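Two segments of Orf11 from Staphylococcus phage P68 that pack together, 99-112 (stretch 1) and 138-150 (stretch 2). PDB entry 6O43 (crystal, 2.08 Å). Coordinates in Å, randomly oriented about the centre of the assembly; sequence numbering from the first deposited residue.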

ATOM      1  N   LYS A  99       3.416   0.984 -12.503  1.00 44.25           N
ATOM      2  CA  LYS A  99       4.374   1.608 -11.595  1.00 48.93           C
ATOM      3  C   LYS A  99       4.541   0.780 -10.326  1.00 41.58           C
ATOM      4  O   LYS A  99       5.663   0.570  -9.851  1.00 43.14           O
ATOM      5  CB  LYS A  99       3.924   3.033 -11.267  1.00 43.73           C
ATOM      6  CG  LYS A  99       5.042   3.963 -10.833  1.00 59.76           C
ATOM      7  CD  LYS A  99       4.636   5.418 -10.999  1.00 69.98           C
ATOM      8  N   LEU A 100       3.433   0.274  -9.780  1.00 39.76           N
ATOM      9  CA  LEU A 100       3.500  -0.526  -8.562  1.00 48.45           C
ATOM     10  C   LEU A 100       4.204  -1.857  -8.798  1.00 50.77           C
ATOM     11  O   LEU A 100       4.903  -2.356  -7.907  1.00 43.07           O
ATOM     12  CB  LEU A 100       2.091  -0.754  -8.021  1.00 51.58           C
ATOM     13  CG  LEU A 100       1.890  -0.602  -6.517  1.00 59.89           C
ATOM     14  CD1 LEU A 100       2.669   0.595  -5.996  1.00 51.15           C
ATOM     15  CD2 LEU A 100       0.410  -0.458  -6.198  1.00 53.42           C
ATOM     16  N   VAL A 101       4.034  -2.451  -9.979  1.00 41.82           N
ATOM     17  CA  VAL A 101       4.749  -3.685 -10.281  1.00 43.31           C
ATOM     18  C   VAL A 101       6.249  -3.426 -10.348  1.00 46.72           C
ATOM     19  O   VAL A 101       7.051  -4.199  -9.809  1.00 42.18           O
ATOM     20  CB  VAL A 101       4.215  -4.306 -11.585  1.00 43.41           C
ATOM     21  CG1 VAL A 101       5.090  -5.467 -12.025  1.00 47.64           C
ATOM     22  CG2 VAL A 101       2.771  -4.766 -11.408  1.00 56.82           C
ATOM     23  N   SER A 102       6.654  -2.344 -11.018  1.00 42.40           N
ATOM     24  CA  SER A 102       8.066  -1.977 -11.048  1.00 47.07           C
ATOM     25  C   SER A 102       8.612  -1.808  -9.639  1.00 42.21           C
ATOM     26  O   SER A 102       9.608  -2.440  -9.266  1.00 43.53           O
ATOM     27  CB  SER A 102       8.266  -0.692 -11.851  1.00 48.37           C
ATOM     28  OG  SER A 102       7.892  -0.872 -13.203  1.00 73.34           O
ATOM     29  N   GLN A 103       7.956  -0.971  -8.831  1.00 43.56           N
ATOM     30  CA  GLN A 103       8.482  -0.647  -7.510  1.00 49.11           C
ATOM     31  C   GLN A 103       8.583  -1.885  -6.629  1.00 42.84           C
ATOM     32  O   GLN A 103       9.532  -2.020  -5.847  1.00 48.63           O
ATOM     33  CB  GLN A 103       7.615   0.430  -6.850  1.00 45.33           C
ATOM     34  CG  GLN A 103       7.691   1.776  -7.566  1.00 50.16           C
ATOM     35  CD  GLN A 103       6.869   2.863  -6.897  1.00 59.39           C
ATOM     36  OE1 GLN A 103       6.351   2.681  -5.794  1.00 62.27           O
ATOM     37  NE2 GLN A 103       6.750   4.008  -7.563  1.00 56.55           N
ATOM     38  N   SER A 104       7.631  -2.814  -6.754  1.00 42.14           N
ATOM     39  CA  SER A 104       7.668  -4.019  -5.930  1.00 39.02           C
ATOM     40  C   SER A 104       8.892  -4.880  -6.212  1.00 41.52           C
ATOM     41  O   SER A 104       9.201  -5.768  -5.408  1.00 41.90           O
ATOM     42  CB  SER A 104       6.401  -4.855  -6.138  1.00 42.84           C
ATOM     43  OG  SER A 104       6.481  -5.616  -7.331  1.00 40.41           O
ATOM     44  N   LYS A 105       9.592  -4.646  -7.325  1.00 42.73           N
ATOM     45  CA  LYS A 105      10.812  -5.377  -7.655  1.00 49.00           C
ATOM     46  C   LYS A 105      12.069  -4.520  -7.525  1.00 45.66           C
ATOM     47  O   LYS A 105      13.137  -4.929  -7.989  1.00 49.72           O
ATOM     48  CB  LYS A 105      10.730  -5.937  -9.077  1.00 49.74           C
ATOM     49  CG  LYS A 105       9.423  -6.627  -9.435  1.00 48.62           C
ATOM     50  CD  LYS A 105       9.475  -7.098 -10.879  1.00 60.63           C
ATOM     51  CE  LYS A 105       8.091  -7.225 -11.488  1.00 63.87           C
ATOM     52  NZ  LYS A 105       8.159  -7.497 -12.953  1.00 73.43           N
ATOM     53  N   GLN A 106      11.967  -3.339  -6.925  1.00 37.15           N
ATOM     54  CA  GLN A 106      13.099  -2.421  -6.891  1.00 37.04           C
ATOM     55  C   GLN A 106      14.127  -2.852  -5.849  1.00 36.61           C
ATOM     56  O   GLN A 106      13.796  -3.453  -4.822  1.00 37.91           O
ATOM     57  CB  GLN A 106      12.628  -0.996  -6.590  1.00 35.96           C
ATOM     58  CG  GLN A 106      12.112  -0.810  -5.174  1.00 34.21           C
ATOM     59  CD  GLN A 106      11.390   0.509  -4.980  1.00 40.07           C
ATOM     60  OE1 GLN A 106      11.653   1.483  -5.685  1.00 43.78           O
ATOM     61  NE2 GLN A 106      10.464   0.542  -4.024  1.00 37.21           N
ATOM     62  N   ALA A 107      15.388  -2.553  -6.133  1.00 37.48           N
ATOM     63  CA  ALA A 107      16.404  -2.617  -5.096  1.00 47.14           C
ATOM     64  C   ALA A 107      16.181  -1.490  -4.093  1.00 41.99           C
ATOM     65  O   ALA A 107      15.506  -0.497  -4.375  1.00 46.26           O
ATOM     66  CB  ALA A 107      17.802  -2.517  -5.706  1.00 45.97           C
ATOM     67  N   GLY A 108      16.743  -1.648  -2.905  1.00 40.76           N
ATOM     68  CA  GLY A 108      16.662  -0.585  -1.928  1.00 46.41           C
ATOM     69  C   GLY A 108      16.961  -1.075  -0.526  1.00 34.11           C
ATOM     70  O   GLY A 108      17.366  -2.216  -0.310  1.00 40.05           O
ATOM     71  N   GLN A 109      16.766  -0.160   0.415  1.00 40.61           N
ATOM     72  CA  GLN A 109      16.949  -0.398   1.837  1.00 40.88           C
ATOM     73  C   GLN A 109      16.039   0.560   2.583  1.00 37.67           C
ATOM     74  O   GLN A 109      15.618   1.578   2.019  1.00 42.30           O
ATOM     75  CB  GLN A 109      18.414  -0.190   2.258  1.00 38.91           C
ATOM     76  CG  GLN A 109      18.877   1.264   2.188  1.00 38.15           C
ATOM     77  CD  GLN A 109      20.390   1.408   2.292  1.00 51.42           C
ATOM     78  OE1 GLN A 109      21.137   0.523   1.868  1.00 51.07           O
ATOM     79  NE2 GLN A 109      20.847   2.525   2.854  1.00 45.71           N
ATOM     80  N   PRO A 110      15.706   0.267   3.837  1.00 40.68           N
ATOM     81  CA  PRO A 110      14.784   1.138   4.572  1.00 38.17           C
ATOM     82  C   PRO A 110      15.383   2.517   4.797  1.00 48.83           C
ATOM     83  O   PRO A 110      16.602   2.708   4.814  1.00 42.48           O
ATOM     84  CB  PRO A 110      14.566   0.395   5.899  1.00 43.40           C
ATOM     85  CG  PRO A 110      14.900  -1.047   5.593  1.00 41.53           C
ATOM     86  CD  PRO A 110      16.043  -0.947   4.601  1.00 47.70           C
ATOM     87  N   SER A 111      14.489   3.491   4.961  1.00 42.81           N
ATOM     88  CA  SER A 111      14.844   4.892   5.165  1.00 52.50           C
ATOM     89  C   SER A 111      14.387   5.292   6.561  1.00 44.82           C
ATOM     90  O   SER A 111      13.186   5.452   6.804  1.00 42.86           O
ATOM     91  CB  SER A 111      14.201   5.771   4.094  1.00 48.71           C
ATOM     92  OG  SER A 111      14.209   7.128   4.482  1.00 56.36           O
ATOM     93  N   TRP A 112      15.338   5.449   7.480  1.00 39.92           N
ATOM     94  CA  TRP A 112      15.001   5.571   8.892  1.00 41.27           C
ATOM     95  C   TRP A 112      14.789   7.007   9.354  1.00 48.17           C
ATOM     96  O   TRP A 112      14.291   7.209  10.468  1.00 46.42           O
ATOM     97  CB  TRP A 112      16.083   4.900   9.743  1.00 42.89           C
ATOM     98  CG  TRP A 112      16.181   3.435   9.472  1.00 42.18           C
ATOM     99  CD1 TRP A 112      17.148   2.795   8.756  1.00 51.64           C
ATOM    100  CD2 TRP A 112      15.253   2.427   9.887  1.00 46.48           C
ATOM    101  NE1 TRP A 112      16.887   1.444   8.713  1.00 50.47           N
ATOM    102  CE2 TRP A 112      15.730   1.194   9.400  1.00 51.10           C
ATOM    103  CE3 TRP A 112      14.071   2.446  10.632  1.00 45.48           C
ATOM    104  CZ2 TRP A 112      15.062  -0.008   9.633  1.00 50.57           C
ATOM    105  CZ3 TRP A 112      13.409   1.250  10.862  1.00 54.83           C
ATOM    106  CH2 TRP A 112      13.907   0.041  10.364  1.00 47.14           C
ATOM    107  N   MET A 138      12.094  -9.573   2.680  1.00 47.87           N
ATOM    108  CA  MET A 138      11.153  -8.797   1.870  1.00 48.05           C
ATOM    109  C   MET A 138      11.384  -9.162   0.407  1.00 45.66           C
ATOM    110  O   MET A 138      12.265  -8.611  -0.257  1.00 53.00           O
ATOM    111  CB  MET A 138      11.318  -7.302   2.124  1.00 41.63           C
ATOM    112  CG  MET A 138      10.157  -6.454   1.612  1.00 51.44           C
ATOM    113  SD  MET A 138       8.536  -6.960   2.245  1.00 47.56           S
ATOM    114  CE  MET A 138       8.639  -6.407   3.946  1.00 42.33           C
ATOM    115  N   LYS A 139      10.582 -10.096  -0.099  1.00 45.21           N
ATOM    116  CA  LYS A 139      10.835 -10.688  -1.402  1.00 50.68           C
ATOM    117  C   LYS A 139      10.504  -9.716  -2.530  1.00 44.84           C
ATOM    118  O   LYS A 139       9.877  -8.671  -2.336  1.00 39.56           O
ATOM    119  CB  LYS A 139      10.025 -11.971  -1.578  1.00 54.31           C
ATOM    120  CG  LYS A 139      10.570 -13.147  -0.798  1.00 63.40           C
ATOM    121  CD  LYS A 139      12.075 -13.263  -0.991  1.00 77.05           C
ATOM    122  N   ALA A 140      10.935 -10.089  -3.731  1.00 47.12           N
ATOM    123  CA  ALA A 140      10.557  -9.356  -4.929  1.00 51.73           C
ATOM    124  C   ALA A 140       9.058  -9.482  -5.161  1.00 53.78           C
ATOM    125  O   ALA A 140       8.461 -10.534  -4.907  1.00 48.70           O
ATOM    126  CB  ALA A 140      11.323  -9.884  -6.142  1.00 55.86           C
ATOM    127  N   GLY A 141       8.448  -8.399  -5.634  1.00 52.50           N
ATOM    128  CA  GLY A 141       7.019  -8.389  -5.877  1.00 50.76           C
ATOM    129  C   GLY A 141       6.155  -8.248  -4.645  1.00 48.29           C
ATOM    130  O   GLY A 141       4.950  -8.509  -4.722  1.00 48.22           O
ATOM    131  N   THR A 142       6.723  -7.837  -3.515  1.00 49.45           N
ATOM    132  CA  THR A 142       5.981  -7.700  -2.272  1.00 47.75           C
ATOM    133  C   THR A 142       5.521  -6.262  -2.068  1.00 47.39           C
ATOM    134  O   THR A 142       6.052  -5.319  -2.663  1.00 38.40           O
ATOM    135  CB  THR A 142       6.824  -8.146  -1.074  1.00 43.16           C
ATOM    136  OG1 THR A 142       8.096  -7.479  -1.097  1.00 39.59           O
ATOM    137  CG2 THR A 142       7.024  -9.655  -1.096  1.00 40.72           C
ATOM    138  N   ILE A 143       4.506  -6.114  -1.213  1.00 41.47           N
ATOM    139  CA  ILE A 143       4.022  -4.789  -0.836  1.00 41.73           C
ATOM    140  C   ILE A 143       5.130  -3.990  -0.163  1.00 49.80           C
ATOM    141  O   ILE A 143       5.346  -2.811  -0.470  1.00 46.08           O
ATOM    142  CB  ILE A 143       2.788  -4.911   0.078  1.00 37.78           C
ATOM    143  CG1 ILE A 143       1.605  -5.486  -0.695  1.00 38.20           C
ATOM    144  CG2 ILE A 143       2.443  -3.562   0.701  1.00 37.37           C
ATOM    145  CD1 ILE A 143       0.376  -5.715   0.165  1.00 51.97           C
ATOM    146  N   GLY A 144       5.837  -4.618   0.779  1.00 49.93           N
ATOM    147  CA  GLY A 144       6.877  -3.906   1.505  1.00 37.92           C
ATOM    148  C   GLY A 144       7.925  -3.319   0.582  1.00 36.54           C
ATOM    149  O   GLY A 144       8.261  -2.136   0.673  1.00 40.04           O
ATOM    150  N   ARG A 145       8.445  -4.137  -0.336  1.00 41.32           N
ATOM    151  CA  ARG A 145       9.496  -3.666  -1.230  1.00 43.97           C
ATOM    152  C   ARG A 145       9.031  -2.484  -2.069  1.00 45.43           C
ATOM    153  O   ARG A 145       9.832  -1.598  -2.387  1.00 42.95           O
ATOM    154  CB  ARG A 145       9.972  -4.808  -2.127  1.00 37.91           C
ATOM    155  CG  ARG A 145      11.135  -4.443  -3.038  1.00 35.68           C
ATOM    156  CD  ARG A 145      11.886  -5.688  -3.490  1.00 36.92           C
ATOM    157  NE  ARG A 145      12.550  -6.355  -2.371  1.00 41.63           N
ATOM    158  CZ  ARG A 145      13.715  -5.968  -1.854  1.00 44.42           C
ATOM    159  NH1 ARG A 145      14.350  -4.914  -2.355  1.00 41.64           N
ATOM    160  NH2 ARG A 145      14.247  -6.632  -0.834  1.00 40.53           N
ATOM    161  N   ALA A 146       7.742  -2.437  -2.418  1.00 39.79           N
ATOM    162  CA  ALA A 146       7.246  -1.352  -3.258  1.00 36.91           C
ATOM    163  C   ALA A 146       7.298  -0.001  -2.552  1.00 39.27           C
ATOM    164  O   ALA A 146       7.503   1.028  -3.207  1.00 37.42           O
ATOM    165  CB  ALA A 146       5.815  -1.650  -3.711  1.00 36.61           C
ATOM    166  N   TYR A 147       7.121   0.026  -1.233  1.00 35.70           N
ATOM    167  CA  TYR A 147       6.985   1.284  -0.506  1.00 39.66           C
ATOM    168  C   TYR A 147       8.130   1.593   0.451  1.00 42.76           C
ATOM    169  O   TYR A 147       8.531   2.753   0.560  1.00 42.38           O
ATOM    170  CB  TYR A 147       5.664   1.292   0.269  1.00 38.90           C
ATOM    171  CG  TYR A 147       4.438   1.358  -0.622  1.00 42.19           C
ATOM    172  CD1 TYR A 147       4.058   2.551  -1.223  1.00 44.56           C
ATOM    173  CD2 TYR A 147       3.662   0.230  -0.859  1.00 45.67           C
ATOM    174  CE1 TYR A 147       2.937   2.624  -2.038  1.00 50.07           C
ATOM    175  CE2 TYR A 147       2.536   0.292  -1.674  1.00 57.84           C
ATOM    176  CZ  TYR A 147       2.180   1.494  -2.258  1.00 55.01           C
ATOM    177  OH  TYR A 147       1.067   1.555  -3.065  1.00 65.38           O
ATOM    178  N   ILE A 148       8.680   0.592   1.144  1.00 41.73           N
ATOM    179  CA  ILE A 148       9.591   0.872   2.261  1.00 37.15           C
ATOM    180  C   ILE A 148      10.792   1.723   1.854  1.00 46.62           C
ATOM    181  O   ILE A 148      11.103   2.694   2.566  1.00 44.58           O
ATOM    182  CB  ILE A 148      10.008  -0.442   2.943  1.00 38.58           C
ATOM    183  CG1 ILE A 148       8.881  -0.949   3.851  1.00 38.45           C
ATOM    184  CG2 ILE A 148      11.300  -0.251   3.734  1.00 38.94           C
ATOM    185  CD1 ILE A 148       8.941  -2.423   4.137  1.00 40.50           C
ATOM    186  N   PRO A 149      11.508   1.427   0.764  1.00 39.30           N
ATOM    187  CA  PRO A 149      12.740   2.186   0.477  1.00 38.04           C
ATOM    188  C   PRO A 149      12.512   3.660   0.204  1.00 55.24           C
ATOM    189  O   PRO A 149      13.443   4.455   0.387  1.00 52.37           O
ATOM    190  CB  PRO A 149      13.311   1.485  -0.764  1.00 38.45           C
ATOM    191  CG  PRO A 149      12.620   0.161  -0.827  1.00 39.45           C
ATOM    192  CD  PRO A 149      11.270   0.361  -0.221  1.00 37.74           C
ATOM    193  N   LEU A 150      11.305   4.057  -0.205  1.00 49.15           N
ATOM    194  CA  LEU A 150      11.112   5.343  -0.865  1.00 46.89           C
ATOM    195  C   LEU A 150      10.776   6.494   0.075  1.00 44.66           C
ATOM    196  O   LEU A 150      11.034   7.650  -0.278  1.00 42.48           O
ATOM    197  CB  LEU A 150      10.017   5.214  -1.926  1.00 49.04           C
ATOM    198  CG  LEU A 150      10.414   4.280  -3.068  1.00 49.71           C
ATOM    199  CD1 LEU A 150       9.268   4.084  -4.044  1.00 43.78           C
ATOM    200  CD2 LEU A 150      11.641   4.833  -3.777  1.00 48.56           C
TER
HETATM  201  O   HOH W   1      17.642  -4.420  -2.730  1.00 39.41           O
HETATM  202  O   HOH W   2      16.987  -5.635  -0.629  1.00 48.34           O
HETATM  203  O   HOH W   3      16.200   4.069   1.353  1.00 42.64           O

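Helix 99-104 crosses helix 143-147 nearly at right angles (96°, axes 7.7 Å apart at closest approach), and the loop that follows runs on past Arg 145 to Ile 148 and Pro 149; together the two segments bury 749 Å². Lys 99, Val 101 and Ser 102 take no part. Leu 100 opens the contact: its CA-to-CB bond points sideways, but CD1 reaches 3.9 Å from Tyr 147 CZ and 4.5 Å from Ala 146 CB, a small apolar patch suited to a buried leucine. Gln 103 lies over Ala 146, and its carbonyl O receives a CA-H...O contact from Ala 146 CA at 3.5 Å.

The closest pair of CA atoms is that of Ser 104 and Ala 146, 3.8 Å apart. Both side chains are small here. The serine (chi1 p) turns its hydroxyl back to its own helix, Ser 104 OG donating to Val 101 O at 2.9 Å, so this buried polar group is satisfied. Ser 104 O accepts from Gly 141 N at 2.7 Å. Gly 141 belongs to the type II turn from Lys 139 to Thr 142, where its positive phi favours glycine. Thr 142 caps the second helix, OG1 accepting a weak bond from Arg 145 N (3.4 Å).

Lys 105 points away and contributes little, but Gln 106 pairs reciprocally with Arg 145. Gln 106 NE2 donates to Arg 145 O at 2.8 Å, almost linearly, while Arg 145 NH1 donates to Gln 106 O at 2.9 Å. The same guanidinium is also held within its own stretch: Arg 145 NE and NH2 donate to Met 138 O at 3.1 and 2.9 Å. Its long side chain thus ties the loop before its helix to stretch 1.

At Gly 108 a side chain has no room: an ideal CB would lie 2.7 Å from Pro 149 CB, and the extended backbone angles themselves call for glycine. Water 1 accepts from Gly 108 N (2.9 Å) and, weakly, from Arg 145 NH1 (3.3 Å). Gln 109 turns its side chain away and works through its backbone, Gln 109 O lying 3.3 Å from Pro 149 CA in a CA-H...O contact; water 3 donates to both Gln 109 O (2.6 Å) and Pro 149 O (2.9 Å). Buried Pro 110 packs CB against Ile 148 CG2 at 4.0 Å, and Ser 111 closes the contact with CB 4.0 Å from Pro 149 O.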